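Local coordinates for CD160 antigen (Homo sapiens, PDB 6NGG), which acts as an immune-cell receptor that recognises MHC class I molecules and TNFRSF14 and delivers stimulatory or inhibitory signals controlling cell activation, at residues W22-K25 and E26-E29. The protein carries 1 engineered substitution. Residues are numbered along the deposited sequence; the frame is centred on the assembly and turned at random.
Sequences WHKK and EEAE
The imidazole of His23 lies against Ala28 across a tight reversal of the chain and shows how one buried ring can touch both flanks of a turn. The CA of Ala28 sits over one face of the His23 ring, a CH-pi contact 3.8 Å from the centroid, while Ala28 CB meets His23 CE1 at 3.5 Å. With CG tucked between the backbone N and the carbonyl carbon (chi1 51°), the ring folds toward the turn, and His23 ND1 donates nearly in the ring plane to Lys24 O at 3.0 Å. Glu27 N reaches the same Lys24 O at 2.9 Å from the opposite face of the carbonyl plane, so two donors grip this oxygen. His23 NE2 is hydrogen-bonded to Ser68 OG, and bonds at both nitrogens should hold the ring in this rotation. In Glu27, chi1 (-62°) sets CG near Lys24 CB, and the extended chain carries OE1 to a water shared with Lys24 N. Glu26 instead bends at chi2 (-76°), bringing its OE1 to 3.5 Å from Lys24 CG. His23 and Ala28 thus flank a type I beta turn, Lys24 to Glu27, in the loop joining strands 14-22 and 31-37 of the immunoglobulin-like domain.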
# COMPACT_ATOMS: atom_id res chain seq x y z
N TRP A 22 6.87 -6.38 5.70
CA TRP A 22 8.07 -6.84 6.35
C TRP A 22 8.03 -8.37 6.40
O TRP A 22 6.97 -9.00 6.63
CB TRP A 22 8.18 -6.29 7.76
CG TRP A 22 8.22 -4.77 7.70
CD1 TRP A 22 7.16 -3.93 7.61
CD2 TRP A 22 9.37 -3.96 7.66
NE1 TRP A 22 7.57 -2.63 7.52
CE2 TRP A 22 8.94 -2.61 7.54
CE3 TRP A 22 10.76 -4.24 7.60
CZ2 TRP A 22 9.85 -1.53 7.39
CZ3 TRP A 22 11.66 -3.16 7.47
CH2 TRP A 22 11.19 -1.82 7.42
N HIS A 23 9.18 -8.94 6.13
CA HIS A 23 9.31 -10.38 5.95
C HIS A 23 10.73 -10.82 6.20
O HIS A 23 11.62 -10.05 6.12
CB HIS A 23 8.89 -10.75 4.54
CG HIS A 23 9.55 -9.96 3.44
ND1 HIS A 23 10.84 -10.18 3.02
CD2 HIS A 23 9.04 -9.02 2.60
CE1 HIS A 23 11.12 -9.37 2.02
NE2 HIS A 23 10.02 -8.69 1.71
N LYS A 24 10.91 -12.06 6.57
CA LYS A 24 12.22 -12.68 6.51
C LYS A 24 12.85 -12.58 5.17
O LYS A 24 12.16 -12.65 4.12
CB LYS A 24 12.08 -14.16 6.77
CG LYS A 24 12.55 -14.55 8.10
CD LYS A 24 11.48 -14.50 9.09
CE LYS A 24 11.76 -15.63 10.06
NZ LYS A 24 10.79 -15.53 11.19
N LYS A 25 14.16 -12.56 5.19
CA LYS A 25 14.91 -12.46 3.97
C LYS A 25 14.63 -13.59 2.98
O LYS A 25 14.68 -13.40 1.76
CB LYS A 25 16.41 -12.32 4.28
CG LYS A 25 17.04 -13.59 4.77
CD LYS A 25 18.49 -13.39 5.20
CE LYS A 25 18.99 -14.71 5.81
NZ LYS A 25 20.45 -14.74 5.76
N GLU A 26 14.31 -14.76 3.47
CA GLU A 26 14.02 -15.88 2.54
C GLU A 26 12.52 -16.04 2.22
O GLU A 26 12.09 -17.00 1.56
CB GLU A 26 14.72 -17.21 2.96
CG GLU A 26 14.64 -17.71 4.37
CD GLU A 26 15.53 -16.99 5.42
OE1 GLU A 26 14.96 -16.13 6.11
OE2 GLU A 26 16.73 -17.32 5.64
N GLU A 27 11.71 -15.08 2.65
CA GLU A 27 10.26 -15.18 2.45
C GLU A 27 9.81 -13.90 1.72
O GLU A 27 8.76 -13.34 2.03
CB GLU A 27 9.50 -15.37 3.79
CG GLU A 27 9.80 -16.64 4.64
CD GLU A 27 8.88 -16.77 5.89
OE1 GLU A 27 7.82 -16.10 5.99
OE2 GLU A 27 9.14 -17.58 6.82
N ALA A 28 10.61 -13.49 0.76
CA ALA A 28 10.35 -12.28 -0.03
C ALA A 28 9.41 -12.49 -1.21
O ALA A 28 8.99 -11.51 -1.86
CB ALA A 28 11.65 -11.71 -0.52
N GLU A 29 9.07 -13.75 -1.49
CA GLU A 29 8.48 -14.09 -2.76
C GLU A 29 7.08 -14.56 -2.53
O GLU A 29 6.76 -15.04 -1.46
CB GLU A 29 9.28 -15.22 -3.40
CG GLU A 29 9.49 -15.00 -4.87
CD GLU A 29 10.61 -14.02 -5.13
OE1 GLU A 29 11.78 -14.36 -4.78
OE2 GLU A 29 10.33 -12.93 -5.67
O HOH W 1 8.20 -13.55 6.90